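Local coordinates for hypoxanthine-guanine-xanthine phosphoribosyltransferase (PDB 1HGX), which catalyses the transfer of a phosphoribosyl group to guanine, hypoxanthine or xanthine, the purine salvage on which this parasite depends because it cannot make purine nucleotides de novo, at residues V13-D18 with P172-L177; D18-R23 with C148-E153; K38-I43 with L60-E65; D67-S72 with L83-D88; V128-D133 with V143-C148. All coordinates share one frame; numbering follows the deposited sequence.

Contact 1: residues V13-D18 with P172-L177; sequences VLYNQD and PVIGIL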
# COMPACT_ATOMS: atom_id res chain seq x y z
N VAL A 13 -20.11 13.93 -3.87
CA VAL A 13 -18.83 13.52 -4.40
C VAL A 13 -18.11 14.76 -4.86
O VAL A 13 -18.72 15.65 -5.46
CB VAL A 13 -19.02 12.60 -5.62
CG1 VAL A 13 -17.68 12.26 -6.25
CG2 VAL A 13 -19.77 11.34 -5.22
N LEU A 14 -16.82 14.85 -4.53
CA LEU A 14 -16.01 15.98 -4.94
C LEU A 14 -15.25 15.62 -6.21
O LEU A 14 -15.12 16.43 -7.12
CB LEU A 14 -15.03 16.38 -3.84
CG LEU A 14 -15.62 16.90 -2.52
CD1 LEU A 14 -14.49 17.31 -1.59
CD2 LEU A 14 -16.55 18.09 -2.77
N TYR A 15 -14.75 14.39 -6.27
CA TYR A 15 -13.99 13.91 -7.43
C TYR A 15 -14.29 12.45 -7.64
O TYR A 15 -14.35 11.68 -6.69
CB TYR A 15 -12.47 14.07 -7.21
CG TYR A 15 -12.06 15.50 -6.96
CD1 TYR A 15 -12.02 16.42 -8.01
CD2 TYR A 15 -11.80 15.95 -5.68
CE1 TYR A 15 -11.75 17.76 -7.77
CE2 TYR A 15 -11.52 17.28 -5.43
CZ TYR A 15 -11.50 18.18 -6.48
OH TYR A 15 -11.25 19.50 -6.22
N ASN A 16 -14.55 12.08 -8.89
CA ASN A 16 -14.85 10.69 -9.22
C ASN A 16 -13.55 9.96 -9.60
O ASN A 16 -12.51 10.60 -9.74
CB ASN A 16 -15.89 10.61 -10.36
CG ASN A 16 -15.46 11.36 -11.60
OD1 ASN A 16 -14.44 11.05 -12.21
ND2 ASN A 16 -16.24 12.37 -11.97
N GLN A 17 -13.63 8.65 -9.81
CA GLN A 17 -12.44 7.87 -10.14
C GLN A 17 -11.73 8.39 -11.39
O GLN A 17 -10.50 8.37 -11.46
CB GLN A 17 -12.77 6.38 -10.25
CG GLN A 17 -11.58 5.42 -10.05
CD GLN A 17 -10.87 5.58 -8.69
OE1 GLN A 17 -9.71 5.99 -8.62
NE2 GLN A 17 -11.55 5.24 -7.62
N ASP A 18 -12.49 8.90 -12.35
CA ASP A 18 -11.90 9.44 -13.57
C ASP A 18 -11.05 10.67 -13.28
O ASP A 18 -9.95 10.80 -13.82
CB ASP A 18 -12.99 9.77 -14.60
CG ASP A 18 -13.73 8.53 -15.09
OD1 ASP A 18 -13.06 7.52 -15.41
OD2 ASP A 18 -14.99 8.56 -15.14
N PRO A 172 -14.69 4.51 -4.51
CA PRO A 172 -13.88 4.92 -5.66
C PRO A 172 -13.87 6.44 -5.92
O PRO A 172 -13.40 6.90 -6.96
CB PRO A 172 -14.54 4.16 -6.81
CG PRO A 172 -15.98 4.19 -6.44
CD PRO A 172 -15.94 3.85 -4.96
N VAL A 173 -14.36 7.21 -4.95
CA VAL A 173 -14.43 8.65 -5.08
C VAL A 173 -13.96 9.33 -3.80
O VAL A 173 -13.78 8.70 -2.76
CB VAL A 173 -15.90 9.13 -5.33
CG1 VAL A 173 -16.48 8.50 -6.59
CG2 VAL A 173 -16.77 8.79 -4.12
N ILE A 174 -13.73 10.64 -3.89
CA ILE A 174 -13.37 11.43 -2.73
C ILE A 174 -14.65 12.24 -2.50
O ILE A 174 -15.16 12.88 -3.42
CB ILE A 174 -12.17 12.35 -3.05
CG1 ILE A 174 -10.89 11.52 -3.12
CG2 ILE A 174 -12.07 13.48 -2.03
CD1 ILE A 174 -9.70 12.28 -3.63
N GLY A 175 -15.21 12.16 -1.30
CA GLY A 175 -16.44 12.88 -1.04
C GLY A 175 -16.55 13.35 0.39
O GLY A 175 -15.67 13.08 1.20
N ILE A 176 -17.65 14.04 0.68
CA ILE A 176 -17.92 14.59 2.01
C ILE A 176 -18.81 13.66 2.81
O ILE A 176 -19.84 13.19 2.32
CB ILE A 176 -18.62 15.98 1.89
CG1 ILE A 176 -17.68 16.99 1.22
CG2 ILE A 176 -19.09 16.48 3.25
CD1 ILE A 176 -18.33 18.28 0.81
N LEU A 177 -18.41 13.39 4.05
CA LEU A 177 -19.16 12.52 4.94
C LEU A 177 -20.38 13.33 5.41
O LEU A 177 -20.23 14.49 5.80
CB LEU A 177 -18.28 12.14 6.14
CG LEU A 177 -18.53 10.96 7.09
CD1 LEU A 177 -18.78 11.45 8.49
CD2 LEU A 177 -19.65 10.07 6.59
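V13-D18 and P172-L177 run antiparallel, but their pairing skips a residue. V13 and G175 form a non-hydrogen-bonded pair, with CA atoms 4.2 Å apart, and the next pair is the hydrogen-bonded one of Y15 with I174. L14 is the extra residue of a classic beta bulge: its near-helical backbone (psi -41°) turns both its own N-H and that of Y15 to one acceptor. I174 O takes L14 N at 2.8 Å and Y15 N at 3.3 Å, both in the carbonyl plane, and I174 N returns a bond to Y15 O. Glycine suits position 175, where the backbone of V13 comes close and no side chain intervenes.

V13 puts CG1 anti to its backbone N, where it meets V173 CB at 3.7 Å, the two valines crossing at about a right angle. The bulge directs L14 toward the partner strand, and its CD2 crosses obliquely over I176 CD1 at 4.0 Å. I174 CG2 stands at the edge of the Y15 ring. N16, a good N-cap residue, uses OD1 to receive D19 N as the helix starts. The bend of Q17 at chi2 (58°) brings NE2 to 2.6 Å from P172 O, at an angle too poor for a hydrogen bond, while OE1 is bound by Q21.

Strand 10-15 is thus paired with strand 174-177 at one side of a small antiparallel sheet, consistent with the hood of type I phosphoribosyltransferases, over the purine end of the site; the I176 side chain is about 8 Å from bound GMP.

Contact 2: residues D18-R23 with C148-E153; sequences DDIQKR and CGFVVE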
# COMPACT_ATOMS: atom_id res chain seq x y z
N ASP A 18 -12.49 8.90 -12.35
CA ASP A 18 -11.90 9.44 -13.57
C ASP A 18 -11.05 10.67 -13.28
O ASP A 18 -9.95 10.80 -13.82
CB ASP A 18 -12.99 9.77 -14.60
CG ASP A 18 -13.73 8.53 -15.09
OD1 ASP A 18 -13.06 7.52 -15.41
OD2 ASP A 18 -14.99 8.56 -15.14
N ASP A 19 -11.54 11.55 -12.41
CA ASP A 19 -10.81 12.76 -12.04
C ASP A 19 -9.52 12.39 -11.31
O ASP A 19 -8.47 12.95 -11.56
CB ASP A 19 -11.63 13.65 -11.10
CG ASP A 19 -12.96 14.08 -11.72
OD1 ASP A 19 -13.02 14.29 -12.95
OD2 ASP A 19 -13.94 14.23 -10.95
N ILE A 20 -9.64 11.46 -10.38
CA ILE A 20 -8.52 10.98 -9.57
C ILE A 20 -7.43 10.39 -10.45
O ILE A 20 -6.28 10.82 -10.38
CB ILE A 20 -9.01 9.93 -8.54
CG1 ILE A 20 -9.89 10.61 -7.48
CG2 ILE A 20 -7.84 9.19 -7.89
CD1 ILE A 20 -10.72 9.65 -6.65
N GLN A 21 -7.81 9.46 -11.31
CA GLN A 21 -6.85 8.80 -12.19
C GLN A 21 -6.16 9.75 -13.17
O GLN A 21 -4.98 9.57 -13.49
CB GLN A 21 -7.52 7.62 -12.90
CG GLN A 21 -7.94 6.52 -11.92
CD GLN A 21 -6.81 6.09 -10.99
OE1 GLN A 21 -5.66 5.90 -11.43
NE2 GLN A 21 -7.12 5.94 -9.71
N LYS A 22 -6.88 10.76 -13.64
CA LYS A 22 -6.30 11.74 -14.54
C LYS A 22 -5.24 12.54 -13.76
O LYS A 22 -4.12 12.74 -14.24
CB LYS A 22 -7.40 12.67 -15.04
CG LYS A 22 -6.93 13.84 -15.86
CD LYS A 22 -8.13 14.62 -16.36
CE LYS A 22 -7.71 15.83 -17.16
NZ LYS A 22 -7.08 16.85 -16.29
N ARG A 23 -5.59 12.96 -12.55
CA ARG A 23 -4.67 13.74 -11.73
C ARG A 23 -3.40 12.94 -11.40
O ARG A 23 -2.29 13.47 -11.41
CB ARG A 23 -5.35 14.16 -10.43
CG ARG A 23 -4.54 15.15 -9.61
CD ARG A 23 -4.41 16.47 -10.36
NE ARG A 23 -3.51 17.39 -9.67
CZ ARG A 23 -2.43 17.92 -10.23
NH1 ARG A 23 -2.10 17.63 -11.48
NH2 ARG A 23 -1.64 18.71 -9.51
N CYS A 148 0.58 18.54 -5.22
CA CYS A 148 -0.72 18.40 -4.58
C CYS A 148 -1.77 17.99 -5.59
O CYS A 148 -1.85 18.59 -6.67
CB CYS A 148 -1.13 19.72 -3.90
SG CYS A 148 -2.77 19.73 -3.12
N GLY A 149 -2.52 16.95 -5.28
CA GLY A 149 -3.56 16.48 -6.18
C GLY A 149 -4.74 17.44 -6.30
O GLY A 149 -5.00 17.97 -7.38
N PHE A 150 -5.41 17.70 -5.18
CA PHE A 150 -6.60 18.56 -5.16
C PHE A 150 -6.70 19.41 -3.89
O PHE A 150 -6.26 19.00 -2.81
CB PHE A 150 -7.88 17.71 -5.18
CG PHE A 150 -7.91 16.62 -6.22
CD1 PHE A 150 -8.30 16.89 -7.52
CD2 PHE A 150 -7.59 15.32 -5.87
CE1 PHE A 150 -8.38 15.87 -8.47
CE2 PHE A 150 -7.66 14.30 -6.80
CZ PHE A 150 -8.06 14.57 -8.10
N VAL A 151 -7.33 20.57 -4.02
CA VAL A 151 -7.57 21.42 -2.87
C VAL A 151 -9.01 21.09 -2.52
O VAL A 151 -9.90 21.17 -3.36
CB VAL A 151 -7.38 22.89 -3.18
CG1 VAL A 151 -7.92 23.75 -2.03
CG2 VAL A 151 -5.90 23.17 -3.40
N VAL A 152 -9.22 20.68 -1.29
CA VAL A 152 -10.51 20.24 -0.81
C VAL A 152 -11.13 21.25 0.18
O VAL A 152 -10.42 22.01 0.82
CB VAL A 152 -10.32 18.83 -0.20
CG1 VAL A 152 -10.44 18.84 1.31
CG2 VAL A 152 -11.24 17.83 -0.86
N GLU A 153 -12.45 21.28 0.27
CA GLU A 153 -13.09 22.21 1.19
C GLU A 153 -13.02 21.71 2.62
O GLU A 153 -12.78 20.53 2.86
CB GLU A 153 -14.54 22.47 0.80
CG GLU A 153 -15.37 21.21 0.66
CD GLU A 153 -16.70 21.48 0.04
OE1 GLU A 153 -16.74 21.79 -1.17
OE2 GLU A 153 -17.71 21.39 0.75
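Two hydrogen bonds, both from the side chain of R23, carry the polar part of this contact between helix 17-35 and strand 147-152. NE gives its N-H to G149 O at 2.8 Å, in the carbonyl plane and on a lone pair. NH2 reaches C148 O at 2.9 Å, from above the carbonyl plane. Both oxygens lie at one edge of the guanidinium, near its plane, so the pair fixes the rotation of the flat group. The chain gets there with CG anti to the backbone N (chi1 -171°) and a bend at chi2 (66°).

CH-pi contact comes from the same residue. R23 CG sits over one face of the F150 ring, 4.2 Å from its centroid. R23 CB makes a separate close contact with F150 CZ at 3.6 Å. Glycine suits position 149, where the chain turns a corner: without a side chain, the arginine methylenes can lie close to the backbone.

Apolar packing adds I20 CG1 against F150 CE2 at 4.4 Å. I20 CA, 3.9 Å from F150 CZ, and D19 O are neighbours at the ring edge. F150 further stacks with Y15.

Arginine serves here with its whole length, aliphatic part on an aromatic face and N-H groups on two successive carbonyls at a strand corner. Since NH1 is also salt-bridged to E26, the positive charge is probably well compensated at this surface position.

Contact 3: residues K38-I43 with L60-E65; sequences KNPVMI and LDFQLE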
# COMPACT_ATOMS: atom_id res chain seq x y z
N LYS A 38 17.15 9.84 -9.92
CA LYS A 38 17.53 10.05 -8.54
C LYS A 38 17.45 8.89 -7.55
O LYS A 38 17.91 9.04 -6.41
CB LYS A 38 16.77 11.26 -7.99
CG LYS A 38 17.26 12.58 -8.56
CD LYS A 38 16.56 13.76 -7.91
CE LYS A 38 17.14 15.07 -8.40
NZ LYS A 38 17.03 15.20 -9.88
N ASN A 39 16.92 7.75 -7.98
CA ASN A 39 16.76 6.58 -7.09
C ASN A 39 16.28 7.06 -5.72
O ASN A 39 16.93 6.82 -4.70
CB ASN A 39 18.09 5.83 -6.94
CG ASN A 39 17.93 4.55 -6.15
OD1 ASN A 39 18.85 4.11 -5.47
ND2 ASN A 39 16.75 3.95 -6.22
N PRO A 40 15.12 7.73 -5.69
CA PRO A 40 14.57 8.25 -4.44
C PRO A 40 13.92 7.25 -3.52
O PRO A 40 13.52 6.16 -3.93
CB PRO A 40 13.53 9.24 -4.94
CG PRO A 40 12.92 8.47 -6.09
CD PRO A 40 14.18 7.97 -6.81
N VAL A 41 13.81 7.64 -2.25
CA VAL A 41 13.12 6.85 -1.25
C VAL A 41 11.73 7.51 -1.23
O VAL A 41 11.59 8.69 -0.92
CB VAL A 41 13.78 6.97 0.14
CG1 VAL A 41 12.99 6.16 1.17
CG2 VAL A 41 15.22 6.47 0.09
N MET A 42 10.71 6.76 -1.63
CA MET A 42 9.34 7.27 -1.67
C MET A 42 8.66 6.76 -0.41
O MET A 42 8.36 5.58 -0.30
CB MET A 42 8.61 6.70 -2.87
CG MET A 42 9.38 6.79 -4.15
SD MET A 42 9.07 8.34 -4.91
CE MET A 42 7.58 7.99 -5.60
N ILE A 43 8.37 7.67 0.50
CA ILE A 43 7.75 7.32 1.75
C ILE A 43 6.24 7.43 1.73
O ILE A 43 5.69 8.46 1.37
CB ILE A 43 8.27 8.22 2.88
CG1 ILE A 43 9.80 8.09 2.98
CG2 ILE A 43 7.59 7.88 4.20
CD1 ILE A 43 10.40 9.05 3.95
N LEU A 60 5.18 5.05 -12.27
CA LEU A 60 6.57 5.46 -12.18
C LEU A 60 7.47 4.41 -12.79
O LEU A 60 7.76 3.38 -12.18
CB LEU A 60 6.94 5.72 -10.72
CG LEU A 60 6.85 7.15 -10.16
CD1 LEU A 60 5.96 8.06 -10.97
CD2 LEU A 60 6.40 7.07 -8.73
N ASP A 61 7.98 4.72 -13.97
CA ASP A 61 8.82 3.81 -14.73
C ASP A 61 10.32 3.98 -14.50
O ASP A 61 11.09 4.09 -15.45
CB ASP A 61 8.48 3.98 -16.21
CG ASP A 61 8.94 2.82 -17.06
OD1 ASP A 61 8.94 1.67 -16.56
OD2 ASP A 61 9.30 3.06 -18.23
N PHE A 62 10.74 4.00 -13.24
CA PHE A 62 12.16 4.14 -12.90
C PHE A 62 12.46 3.51 -11.55
O PHE A 62 11.55 3.16 -10.80
CB PHE A 62 12.61 5.61 -12.95
CG PHE A 62 11.78 6.55 -12.11
CD1 PHE A 62 12.04 6.73 -10.76
CD2 PHE A 62 10.75 7.29 -12.69
CE1 PHE A 62 11.31 7.64 -10.00
CE2 PHE A 62 10.00 8.20 -11.94
CZ PHE A 62 10.28 8.37 -10.59
N GLN A 63 13.75 3.30 -11.27
CA GLN A 63 14.17 2.70 -10.01
C GLN A 63 13.89 3.65 -8.85
O GLN A 63 14.25 4.82 -8.89
CB GLN A 63 15.65 2.36 -10.07
CG GLN A 63 16.19 1.64 -8.86
CD GLN A 63 17.66 1.32 -8.99
OE1 GLN A 63 18.45 2.14 -9.45
NE2 GLN A 63 18.04 0.11 -8.61
N LEU A 64 13.22 3.13 -7.82
CA LEU A 64 12.88 3.91 -6.63
C LEU A 64 12.79 2.93 -5.47
O LEU A 64 12.57 1.74 -5.68
CB LEU A 64 11.55 4.64 -6.84
CG LEU A 64 10.30 3.81 -7.17
CD1 LEU A 64 9.57 3.37 -5.91
CD2 LEU A 64 9.39 4.66 -8.04
N GLU A 65 12.94 3.42 -4.25
CA GLU A 65 12.91 2.55 -3.09
C GLU A 65 11.75 2.91 -2.18
O GLU A 65 11.71 3.99 -1.60
CB GLU A 65 14.23 2.72 -2.34
CG GLU A 65 14.39 1.83 -1.12
CD GLU A 65 15.84 1.70 -0.71
OE1 GLU A 65 16.70 2.42 -1.26
OE2 GLU A 65 16.12 0.85 0.17
O HOH W 1 15.94 6.46 -10.30
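M42 lies across L64 at about a right angle, its CG 3.9 Å from L64 CD1, and bends at both chi2 (-87°) and chi3 (-80°) to send its methyl toward L60. There M42 CE and L60 CD2 meet tip to tip at 3.5 Å, tighter than a usual carbon contact; a flexible thioether suits such a winding path through a buried spot. The P40 and L64 side chains cross obliquely with P40 CG near L64 CB, and P40 CD lies at the edge of the F62 ring.

The backbones meet where the two parallel strands of a beta-alpha-beta unit begin: strand 41-45, helix 50-57 and strand 65-72 follow one another. V41 pairs with E65. E65 N donates to P40 O at 2.8 Å, almost straight (174°) and nearly along the C=O axis, while E65 O accepts M42 N at 2.9 Å from above its carbonyl plane. Proline, which has no N-H to give, fits position 40, where the pairing with 60-65 uses the carbonyl alone.

Ahead of the paired residues a water bridges the chains: it accepts from N39 N at 2.8 Å and donates to Q63 O at 2.7 Å. N39, with positive phi, as asparagine tolerates well, lays ND2 against Q63 CG at 3.6 Å. E65, extended, reaches R96 with its carboxylate, and Q63 holds H165 O of the second subunit through NE2.

Contact 4: residues D67-S72 with L83-D88; sequences DYIICS and LTISKD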
# COMPACT_ATOMS: atom_id res chain seq x y z
N ASP A 67 9.31 3.00 1.10
CA ASP A 67 9.47 2.91 2.54
C ASP A 67 8.16 3.39 3.14
O ASP A 67 7.37 4.07 2.47
CB ASP A 67 10.66 3.72 3.04
CG ASP A 67 11.25 3.13 4.32
OD1 ASP A 67 10.56 2.40 5.07
OD2 ASP A 67 12.44 3.40 4.58
N TYR A 68 7.91 3.02 4.38
CA TYR A 68 6.65 3.35 5.03
C TYR A 68 6.83 3.87 6.43
O TYR A 68 7.75 3.47 7.13
CB TYR A 68 5.78 2.10 5.09
CG TYR A 68 5.58 1.48 3.73
CD1 TYR A 68 6.52 0.62 3.19
CD2 TYR A 68 4.48 1.84 2.95
CE1 TYR A 68 6.39 0.14 1.90
CE2 TYR A 68 4.34 1.37 1.66
CZ TYR A 68 5.30 0.53 1.14
OH TYR A 68 5.20 0.10 -0.16
N ILE A 69 5.90 4.72 6.84
CA ILE A 69 5.95 5.27 8.18
C ILE A 69 4.53 5.34 8.76
O ILE A 69 3.55 5.53 8.04
CB ILE A 69 6.64 6.66 8.18
CG1 ILE A 69 7.05 7.05 9.60
CG2 ILE A 69 5.72 7.73 7.58
CD1 ILE A 69 7.98 8.24 9.67
N ILE A 70 4.43 5.04 10.05
CA ILE A 70 3.17 5.10 10.77
C ILE A 70 3.43 6.05 11.93
O ILE A 70 4.29 5.78 12.79
CB ILE A 70 2.76 3.71 11.30
CG1 ILE A 70 2.63 2.72 10.14
CG2 ILE A 70 1.44 3.81 12.05
CD1 ILE A 70 2.43 1.29 10.57
N CYS A 71 2.73 7.17 11.95
CA CYS A 71 2.91 8.17 12.99
C CYS A 71 1.62 8.94 13.22
O CYS A 71 0.65 8.76 12.49
CB CYS A 71 4.02 9.13 12.59
SG CYS A 71 3.71 9.94 11.02
N SER A 72 1.60 9.79 14.24
CA SER A 72 0.42 10.61 14.54
C SER A 72 0.81 11.76 15.44
O SER A 72 1.69 11.63 16.28
CB SER A 72 -0.66 9.77 15.21
OG SER A 72 -0.16 9.17 16.39
N LEU A 83 4.65 14.13 18.30
CA LEU A 83 4.53 13.26 17.14
C LEU A 83 5.03 11.88 17.53
O LEU A 83 6.20 11.70 17.85
CB LEU A 83 5.35 13.83 15.96
CG LEU A 83 5.24 13.32 14.51
CD1 LEU A 83 6.45 12.52 14.08
CD2 LEU A 83 3.96 12.54 14.27
N THR A 84 4.14 10.90 17.52
CA THR A 84 4.52 9.54 17.85
C THR A 84 4.74 8.76 16.57
O THR A 84 3.90 8.77 15.68
CB THR A 84 3.42 8.82 18.65
OG1 THR A 84 3.04 9.63 19.77
CG2 THR A 84 3.92 7.46 19.16
N ILE A 85 5.88 8.09 16.47
CA ILE A 85 6.17 7.28 15.30
C ILE A 85 6.10 5.82 15.75
O ILE A 85 6.95 5.37 16.51
CB ILE A 85 7.55 7.60 14.71
CG1 ILE A 85 7.63 9.09 14.34
CG2 ILE A 85 7.81 6.74 13.48
CD1 ILE A 85 9.00 9.58 13.97
N SER A 86 5.04 5.13 15.34
CA SER A 86 4.83 3.72 15.68
C SER A 86 5.70 2.81 14.83
O SER A 86 6.11 1.73 15.26
CB SER A 86 3.37 3.34 15.46
OG SER A 86 2.52 4.32 16.01
N LYS A 87 5.94 3.22 13.59
CA LYS A 87 6.76 2.44 12.68
C LYS A 87 7.61 3.43 11.92
O LYS A 87 7.10 4.26 11.17
CB LYS A 87 5.87 1.61 11.75
CG LYS A 87 6.62 0.64 10.85
CD LYS A 87 7.09 1.31 9.58
CE LYS A 87 7.75 0.32 8.66
NZ LYS A 87 8.75 1.00 7.81
N ASP A 88 8.91 3.40 12.20
CA ASP A 88 9.86 4.30 11.56
C ASP A 88 10.40 3.66 10.27
O ASP A 88 10.19 2.48 10.02
CB ASP A 88 10.99 4.60 12.55
CG ASP A 88 11.58 5.99 12.38
OD1 ASP A 88 11.37 6.61 11.32
OD2 ASP A 88 12.25 6.47 13.31
O HOH W 2 9.64 -0.25 5.57
O HOH W 3 1.80 6.71 15.49
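D67-S72 and L83-D88 pair antiparallel, with I70-K87 and S72-T84 as hydrogen-bonded pairs, C71-I85 as the non-hydrogen-bonded pair, and a classic beta bulge where S86 and K87 both face I70. I70 O receives K87 N at 3.1 Å on a lone pair, and S86 N weakly.

K87 is the best-held side chain. Its CG is anti to the backbone N, and a bend at chi2 (-86°) lays the chain along the neighbouring strand toward Y68. NZ then donates to Y68 O at 2.8 Å and to D88 O at 3.0 Å, each from above the carbonyl plane, and to a water at 2.7 Å. That water donates to D67 OD1, which also forms a longer salt bridge with K87 NZ at 3.6 Å. A lysine suits this buried place because its several N-H groups find acceptors; the nearby carboxylate would favour the charged form. D67 OD1 is itself steadied by Y68 N, on its anti lone pair.

I70 crosses K87 at about a right angle, CD1 to K87 CB at 3.7 Å. On the opposite face C71 CB meets L83 CD2 at 3.8 Å, and I69 CG1 meets I85 CG2 at 4.0 Å. Y68, I70 and K87 also pack on the second subunit.

This is a beta hairpin whose connecting residues 74-82 are not modelled, probably because they are mobile, consistent with the loop that closes over the active site in related phosphoribosyltransferases.

Contact 5: residues V128-D133 with V143-C148; sequences VCTLCD and VPIDYC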
# COMPACT_ATOMS: atom_id res chain seq x y z
N VAL A 128 7.35 17.09 -0.52
CA VAL A 128 6.06 16.56 -0.09
C VAL A 128 5.09 16.48 -1.24
O VAL A 128 4.98 17.41 -2.04
CB VAL A 128 5.43 17.47 1.03
CG1 VAL A 128 4.00 17.00 1.37
CG2 VAL A 128 6.28 17.43 2.27
N CYS A 129 4.39 15.35 -1.31
CA CYS A 129 3.36 15.10 -2.31
C CYS A 129 2.11 14.67 -1.54
O CYS A 129 2.09 13.64 -0.88
CB CYS A 129 3.80 13.97 -3.26
SG CYS A 129 2.52 13.50 -4.45
N THR A 130 1.07 15.49 -1.60
CA THR A 130 -0.17 15.16 -0.90
C THR A 130 -1.33 15.00 -1.88
O THR A 130 -1.40 15.69 -2.91
CB THR A 130 -0.48 16.22 0.20
OG1 THR A 130 -1.53 15.73 1.05
CG2 THR A 130 -0.89 17.56 -0.41
N LEU A 131 -2.21 14.04 -1.61
CA LEU A 131 -3.36 13.82 -2.48
C LEU A 131 -4.27 15.04 -2.34
O LEU A 131 -4.70 15.61 -3.35
CB LEU A 131 -4.10 12.55 -2.07
CG LEU A 131 -5.03 11.80 -3.05
CD1 LEU A 131 -6.34 11.53 -2.35
CD2 LEU A 131 -5.25 12.52 -4.36
N CYS A 132 -4.52 15.46 -1.11
CA CYS A 132 -5.39 16.61 -0.86
C CYS A 132 -4.82 17.61 0.11
O CYS A 132 -4.02 17.29 0.98
CB CYS A 132 -6.74 16.16 -0.28
SG CYS A 132 -7.80 15.19 -1.35
N ASP A 133 -5.24 18.85 -0.07
CA ASP A 133 -4.87 19.93 0.83
C ASP A 133 -6.22 20.54 1.24
O ASP A 133 -6.96 21.04 0.39
CB ASP A 133 -4.02 20.98 0.13
CG ASP A 133 -3.60 22.09 1.07
OD1 ASP A 133 -3.61 21.88 2.30
OD2 ASP A 133 -3.24 23.18 0.57
N VAL A 143 3.63 24.57 5.93
CA VAL A 143 4.22 23.38 5.31
C VAL A 143 4.35 23.55 3.79
O VAL A 143 3.37 23.84 3.10
CB VAL A 143 3.34 22.13 5.59
CG1 VAL A 143 3.91 20.90 4.89
CG2 VAL A 143 3.26 21.89 7.09
N PRO A 144 5.58 23.44 3.26
CA PRO A 144 5.78 23.58 1.81
C PRO A 144 5.26 22.32 1.12
O PRO A 144 5.67 21.20 1.46
CB PRO A 144 7.29 23.73 1.67
CG PRO A 144 7.81 22.90 2.80
CD PRO A 144 6.87 23.25 3.95
N ILE A 145 4.31 22.51 0.22
CA ILE A 145 3.71 21.39 -0.51
C ILE A 145 4.18 21.48 -1.95
O ILE A 145 3.80 22.40 -2.67
CB ILE A 145 2.17 21.46 -0.47
CG1 ILE A 145 1.70 21.45 0.99
CG2 ILE A 145 1.54 20.33 -1.28
CD1 ILE A 145 0.22 21.69 1.17
N ASP A 146 5.04 20.56 -2.37
CA ASP A 146 5.58 20.59 -3.72
C ASP A 146 4.65 20.02 -4.78
O ASP A 146 4.65 20.50 -5.90
CB ASP A 146 6.92 19.90 -3.76
CG ASP A 146 7.83 20.40 -2.68
OD1 ASP A 146 8.47 21.45 -2.90
OD2 ASP A 146 7.87 19.78 -1.60
N TYR A 147 3.90 18.98 -4.43
CA TYR A 147 2.98 18.37 -5.38
C TYR A 147 1.70 18.16 -4.62
O TYR A 147 1.72 17.67 -3.50
CB TYR A 147 3.52 17.02 -5.85
CG TYR A 147 4.93 17.07 -6.36
CD1 TYR A 147 5.21 17.50 -7.66
CD2 TYR A 147 5.99 16.73 -5.52
CE1 TYR A 147 6.53 17.59 -8.11
CE2 TYR A 147 7.31 16.82 -5.96
CZ TYR A 147 7.57 17.25 -7.25
OH TYR A 147 8.87 17.37 -7.67
N CYS A 148 0.58 18.54 -5.22
CA CYS A 148 -0.72 18.40 -4.58
C CYS A 148 -1.77 17.99 -5.59
O CYS A 148 -1.85 18.59 -6.67
CB CYS A 148 -1.13 19.72 -3.90
SG CYS A 148 -2.77 19.73 -3.12
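V128 O is held by two donors of the other segment: Y147 N at 3.1 Å, in the carbonyl plane, and D146 N, weakly, at 3.2 Å. The same residue's N-H is taken by a side chain, D146 OD2, at 2.9 Å and nearly straight (167°), through the anti lone pair. D146 thus meets both the N-H and, weakly, the C=O of V128; an aspartate, short and with CG beside its own backbone N (chi1 -50°), is well suited to this just before the regular strand begins. Further on, T130 N donates to Y147 O at 3.0 Å, and the chains run parallel, C129 beside Y147 and T130 beside C148.

On one face C129 SG touches Y147 CB at 3.9 Å, while the tyrosine packs against L27, L31 and F34 of helix 17-35. On the other, T130 is split by function. Its OG1, anti to the backbone N, donates to C132 O at 2.9 Å just beyond the corner at L131, and CG2, in the crowded position between N and carbonyl carbon, packs against I145 CG2 at 3.8 Å and C148 SG at a similar range. C148 SG also lies on D133 CB at 3.7 Å. I145 crosses D133 obliquely, its CD1 beside the carboxylate, whose OD1 is salt-bridged to K139.

Three polar side chains here are satisfied close by: one carboxylate by a peptide N-H, another by a lysine, and a buried hydroxyl by a carbonyl at a bend. Beyond the bend, strand 132-134 carries K134, which binds GMP.

In the fold
Contact 1 joins segments near the chain's two ends and encloses the other four; contact 2 encloses contacts 3, 4 and 5, in series. Contacts 2 to 5 all reach the mixed sheet of the phosphoribosyltransferase core, whereas contact 1 belongs to the small antiparallel sheet. Contacts 1 and 2 touch, with centres about 9 Å apart, and share D18 and helix 17-35; contacts 2 and 5 share C148 and strand 147-152. Contacts 3 and 4 adjoin through strands 41-45 and 65-72, and both touch the second subunit. Contacts 1 and 4, about 27 Å between centres, lie on opposite sides of the chain's centre, so the presumed hood and dimer-facing edge are bridged by one core.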